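Local coordinates for protein fervidolysin (Fervidobacterium pennivorans, PDB 1R6V) that degrades keratin into peptides as a subtilisin-like serine protease, allowing its bacterium to grow on native feathers, at residues D597-I609 against S659-Q671. The protein carries 1 engineered substitution. Residues are numbered along the deposited sequence; the frame is centred on the assembly and turned at random.
Sequences DLSLLSGQISFGI and SQPIYVWWTIFGQ
F607 and W666 form an offset stack, centroids of the phenyl and five-membered rings 4.2 Å apart and planes at 28°, and illustrate how a stack reaching past the last bridge extends an antiparallel strand pair. Backbone hydrogen bonds join G603 to I668 and I605 to W666 in both directions. The CB of W666 lies 3.9 Å from I605 O; chi1 of -54° sets CG beside the backbone N and anti to the carbonyl carbon, and the indole then reaches F607. CD1 passes 3.2 Å from I605 O, which meets the ring at its edge; NE1 donates in the ring plane to a water that also accepts from F607 N. Farther out, the CE2 atoms of W666 and F607 lie 3.5 Å apart, F607 CE2 over one indole face, offset toward its rim. With an alanine in place of W666, F607 would probably lose its stacking partner and the water one of its donors. On the other face, Q604 and T667 lie side by side, NE2 donating to OG1 at 3.3 Å. S606 OG donates to V664 O at 2.8 Å, from above the carbonyl plane. Within the second beta-sandwich domain, strand 604-610 pairs with 573-577, 644-647 and 666-669, while W666 packs on V625 and L627 of strand 619-627 in the other sheet.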
loop_
_atom_site.group_PDB
_atom_site.type_symbol
_atom_site.label_atom_id
_atom_site.label_comp_id
_atom_site.label_asym_id
_atom_site.label_seq_id
_atom_site.Cartn_x
_atom_site.Cartn_y
_atom_site.Cartn_z
ATOM N N ASP A 597 31.497 -10.695 23.483
ATOM C CA ASP A 597 31.060 -10.809 22.091
ATOM C C ASP A 597 29.693 -11.471 22.062
ATOM O O ASP A 597 29.543 -12.637 22.417
ATOM C CB ASP A 597 32.078 -11.624 21.281
ATOM C CG ASP A 597 31.768 -11.644 19.785
ATOM O OD1 ASP A 597 30.919 -10.856 19.328
ATOM O OD2 ASP A 597 32.393 -12.448 19.063
ATOM N N LEU A 598 28.691 -10.704 21.649
ATOM C CA LEU A 598 27.324 -11.192 21.584
ATOM C C LEU A 598 26.885 -11.418 20.137
ATOM O O LEU A 598 25.707 -11.650 19.878
ATOM C CB LEU A 598 26.394 -10.169 22.242
ATOM C CG LEU A 598 26.717 -9.883 23.710
ATOM C CD1 LEU A 598 25.807 -8.794 24.242
ATOM C CD2 LEU A 598 26.554 -11.159 24.522
ATOM N N SER A 599 27.836 -11.352 19.211
ATOM C CA SER A 599 27.550 -11.514 17.789
ATOM C C SER A 599 26.721 -12.738 17.417
ATOM O O SER A 599 26.102 -12.754 16.361
ATOM C CB SER A 599 28.857 -11.533 16.991
ATOM O OG SER A 599 29.491 -10.266 17.013
ATOM N N LEU A 600 26.706 -13.754 18.274
ATOM C CA LEU A 600 25.950 -14.973 17.992
ATOM C C LEU A 600 24.481 -14.864 18.380
ATOM O O LEU A 600 23.652 -15.665 17.942
ATOM C CB LEU A 600 26.575 -16.168 18.714
ATOM C CG LEU A 600 27.835 -16.803 18.121
ATOM C CD1 LEU A 600 28.975 -15.787 18.031
ATOM C CD2 LEU A 600 28.234 -17.974 19.004
ATOM N N LEU A 601 24.159 -13.877 19.205
ATOM C CA LEU A 601 22.789 -13.680 19.632
ATOM C C LEU A 601 21.991 -13.052 18.502
ATOM O O LEU A 601 22.525 -12.284 17.698
ATOM C CB LEU A 601 22.726 -12.770 20.866
ATOM C CG LEU A 601 23.258 -13.360 22.175
ATOM C CD1 LEU A 601 23.167 -12.329 23.293
ATOM C CD2 LEU A 601 22.460 -14.605 22.521
ATOM N N SER A 602 20.706 -13.380 18.457
ATOM C CA SER A 602 19.811 -12.851 17.433
ATOM C C SER A 602 18.502 -12.416 18.075
ATOM O O SER A 602 18.013 -13.065 18.991
ATOM C CB SER A 602 19.513 -13.914 16.368
ATOM O OG SER A 602 18.683 -13.371 15.351
ATOM N N GLY A 603 17.928 -11.328 17.578
ATOM C CA GLY A 603 16.674 -10.847 18.129
ATOM C C GLY A 603 16.829 -9.452 18.705
ATOM O O GLY A 603 17.541 -8.625 18.145
ATOM N N GLN A 604 16.169 -9.187 19.825
ATOM C CA GLN A 604 16.264 -7.872 20.442
ATOM C C GLN A 604 16.552 -8.035 21.926
ATOM O O GLN A 604 15.833 -8.739 22.641
ATOM C CB GLN A 604 14.975 -7.099 20.164
ATOM C CG GLN A 604 14.823 -6.880 18.653
ATOM C CD GLN A 604 13.476 -6.333 18.246
ATOM O OE1 GLN A 604 12.443 -6.766 18.752
ATOM N NE2 GLN A 604 13.478 -5.383 17.311
ATOM N N ILE A 605 17.627 -7.397 22.376
ATOM C CA ILE A 605 18.052 -7.525 23.762
ATOM C C ILE A 605 18.355 -6.204 24.434
ATOM O O ILE A 605 18.430 -5.164 23.780
ATOM C CB ILE A 605 19.336 -8.400 23.866
ATOM C CG1 ILE A 605 20.472 -7.762 23.055
ATOM C CG2 ILE A 605 19.056 -9.821 23.373
ATOM C CD1 ILE A 605 21.804 -8.525 23.103
ATOM N N SER A 606 18.508 -6.268 25.756
ATOM C CA SER A 606 18.880 -5.116 26.569
ATOM C C SER A 606 20.019 -5.601 27.470
ATOM O O SER A 606 20.166 -6.806 27.712
ATOM C CB SER A 606 17.703 -4.612 27.424
ATOM O OG SER A 606 16.654 -4.127 26.596
ATOM N N PHE A 607 20.818 -4.658 27.963
ATOM C CA PHE A 607 21.975 -4.979 28.804
ATOM C C PHE A 607 21.779 -4.498 30.226
ATOM O O PHE A 607 21.275 -3.411 30.452
ATOM C CB PHE A 607 23.246 -4.308 28.252
ATOM C CG PHE A 607 23.510 -4.588 26.798
ATOM C CD1 PHE A 607 23.547 -5.892 26.328
ATOM C CD2 PHE A 607 23.761 -3.544 25.907
ATOM C CE1 PHE A 607 23.834 -6.166 24.995
ATOM C CE2 PHE A 607 24.050 -3.803 24.569
ATOM C CZ PHE A 607 24.086 -5.120 24.112
ATOM N N GLY A 608 22.183 -5.309 31.187
ATOM C CA GLY A 608 22.035 -4.873 32.561
ATOM C C GLY A 608 23.168 -5.356 33.430
ATOM O O GLY A 608 24.057 -6.089 32.994
ATOM N N ILE A 609 23.129 -4.925 34.680
ATOM C CA ILE A 609 24.112 -5.324 35.657
ATOM C C ILE A 609 23.350 -5.634 36.939
ATOM O O ILE A 609 22.396 -4.937 37.293
ATOM C CB ILE A 609 25.145 -4.203 35.897
ATOM C CG1 ILE A 609 25.984 -4.027 34.630
ATOM C CG2 ILE A 609 26.035 -4.544 37.080
ATOM C CD1 ILE A 609 27.098 -3.060 34.745
ATOM N N SER A 659 5.059 -0.734 35.524
ATOM C CA SER A 659 4.182 -1.900 35.418
ATOM C C SER A 659 4.381 -2.689 34.128
ATOM O O SER A 659 4.413 -3.921 34.145
ATOM C CB SER A 659 2.718 -1.456 35.518
ATOM O OG SER A 659 1.847 -2.468 35.047
ATOM N N GLN A 660 4.492 -1.969 33.016
ATOM C CA GLN A 660 4.691 -2.572 31.695
ATOM C C GLN A 660 5.976 -2.009 31.096
ATOM O O GLN A 660 5.933 -1.102 30.266
ATOM C CB GLN A 660 3.527 -2.229 30.756
ATOM C CG GLN A 660 2.235 -2.990 30.997
ATOM C CD GLN A 660 2.406 -4.490 30.859
ATOM O OE1 GLN A 660 2.682 -5.192 31.836
ATOM N NE2 GLN A 660 2.253 -4.991 29.639
ATOM N N PRO A 661 7.132 -2.540 31.514
ATOM C CA PRO A 661 8.417 -2.060 31.000
ATOM C C PRO A 661 8.769 -2.481 29.578
ATOM O O PRO A 661 8.371 -3.537 29.096
ATOM C CB PRO A 661 9.412 -2.632 31.999
ATOM C CG PRO A 661 8.808 -3.984 32.289
ATOM C CD PRO A 661 7.339 -3.599 32.519
ATOM N N ILE A 662 9.511 -1.608 28.914
ATOM C CA ILE A 662 10.028 -1.872 27.589
ATOM C C ILE A 662 11.283 -1.006 27.499
ATOM O O ILE A 662 11.217 0.174 27.180
ATOM C CB ILE A 662 9.011 -1.528 26.445
ATOM C CG1 ILE A 662 9.718 -1.624 25.100
ATOM C CG2 ILE A 662 8.422 -0.151 26.617
ATOM C CD1 ILE A 662 10.415 -2.899 24.905
ATOM N N TYR A 663 12.424 -1.601 27.832
ATOM C CA TYR A 663 13.678 -0.870 27.798
ATOM C C TYR A 663 14.233 -0.802 26.391
ATOM O O TYR A 663 13.955 -1.671 25.566
ATOM C CB TYR A 663 14.723 -1.527 28.706
ATOM C CG TYR A 663 14.508 -1.234 30.174
ATOM C CD1 TYR A 663 13.725 -2.073 30.963
ATOM C CD2 TYR A 663 15.048 -0.086 30.758
ATOM C CE1 TYR A 663 13.481 -1.776 32.299
ATOM C CE2 TYR A 663 14.809 0.222 32.095
ATOM C CZ TYR A 663 14.024 -0.631 32.854
ATOM O OH TYR A 663 13.767 -0.332 34.171
ATOM N N VAL A 664 15.006 0.251 26.137
ATOM C CA VAL A 664 15.665 0.444 24.851
ATOM C C VAL A 664 16.325 -0.890 24.518
ATOM O O VAL A 664 16.899 -1.563 25.389
ATOM C CB VAL A 664 16.726 1.577 24.960
ATOM C CG1 VAL A 664 17.722 1.493 23.829
ATOM C CG2 VAL A 664 16.020 2.941 24.917
ATOM N N TRP A 665 16.221 -1.290 23.257
ATOM C CA TRP A 665 16.793 -2.559 22.846
ATOM C C TRP A 665 17.773 -2.436 21.696
ATOM O O TRP A 665 17.848 -1.396 21.044
ATOM C CB TRP A 665 15.680 -3.540 22.471
ATOM C CG TRP A 665 14.871 -3.112 21.278
ATOM C CD1 TRP A 665 15.120 -3.407 19.959
ATOM C CD2 TRP A 665 13.686 -2.309 21.292
ATOM N NE1 TRP A 665 14.161 -2.835 19.158
ATOM C CE2 TRP A 665 13.268 -2.155 19.947
ATOM C CE3 TRP A 665 12.934 -1.704 22.311
ATOM C CZ2 TRP A 665 12.125 -1.421 19.590
ATOM C CZ3 TRP A 665 11.793 -0.970 21.957
ATOM C CH2 TRP A 665 11.402 -0.837 20.605
ATOM N N TRP A 666 18.523 -3.515 21.490
ATOM C CA TRP A 666 19.525 -3.617 20.425
ATOM C C TRP A 666 19.012 -4.720 19.505
ATOM O O TRP A 666 18.716 -5.831 19.957
ATOM C CB TRP A 666 20.882 -4.000 21.022
ATOM C CG TRP A 666 21.287 -3.065 22.117
ATOM C CD1 TRP A 666 20.911 -3.128 23.425
ATOM C CD2 TRP A 666 22.057 -1.864 21.974
ATOM N NE1 TRP A 666 21.391 -2.038 24.108
ATOM C CE2 TRP A 666 22.097 -1.243 23.242
ATOM C CE3 TRP A 666 22.709 -1.249 20.896
ATOM C CZ2 TRP A 666 22.767 -0.038 23.467
ATOM C CZ3 TRP A 666 23.375 -0.049 21.116
ATOM C CH2 TRP A 666 23.397 0.544 22.397
ATOM N N THR A 667 18.910 -4.398 18.224
ATOM C CA THR A 667 18.383 -5.323 17.227
ATOM C C THR A 667 19.512 -6.004 16.458
ATOM O O THR A 667 20.287 -5.341 15.774
ATOM C CB THR A 667 17.444 -4.550 16.271
ATOM O OG1 THR A 667 16.399 -3.933 17.038
ATOM C CG2 THR A 667 16.798 -5.485 15.254
ATOM N N ILE A 668 19.595 -7.323 16.592
ATOM C CA ILE A 668 20.638 -8.104 15.936
ATOM C C ILE A 668 20.077 -9.351 15.253
ATOM O O ILE A 668 18.940 -9.768 15.511
ATOM C CB ILE A 668 21.747 -8.511 16.936
ATOM C CG1 ILE A 668 21.163 -9.338 18.083
ATOM C CG2 ILE A 668 22.444 -7.262 17.448
ATOM C CD1 ILE A 668 20.424 -8.539 19.109
ATOM N N PHE A 669 20.890 -9.951 14.387
ATOM C CA PHE A 669 20.449 -11.109 13.621
ATOM C C PHE A 669 21.317 -12.360 13.728
ATOM O O PHE A 669 21.057 -13.362 13.062
ATOM C CB PHE A 669 20.297 -10.673 12.159
ATOM C CG PHE A 669 19.501 -9.404 12.003
ATOM C CD1 PHE A 669 20.131 -8.168 11.992
ATOM C CD2 PHE A 669 18.112 -9.445 11.968
ATOM C CE1 PHE A 669 19.392 -6.980 11.962
ATOM C CE2 PHE A 669 17.360 -8.265 11.938
ATOM C CZ PHE A 669 17.999 -7.030 11.936
ATOM N N GLY A 670 22.336 -12.305 14.576
ATOM C CA GLY A 670 23.192 -13.456 14.754
ATOM C C GLY A 670 24.204 -13.652 13.643
ATOM O O GLY A 670 24.470 -12.753 12.855
ATOM N N GLN A 671 24.777 -14.846 13.588
ATOM C CA GLN A 671 25.771 -15.145 12.577
ATOM C C GLN A 671 25.502 -16.534 12.017
ATOM O O GLN A 671 26.041 -16.898 10.973
ATOM C CB GLN A 671 27.170 -15.081 13.201
ATOM C CG GLN A 671 28.295 -14.808 12.219
ATOM C CD GLN A 671 28.453 -13.336 11.884
ATOM O OE1 GLN A 671 29.251 -12.972 11.021
ATOM N NE2 GLN A 671 27.704 -12.482 12.570
HETATM O O HOH W 1 22.853 -16.966 15.169
HETATM O O HOH W 2 20.646 -2.114 27.021
#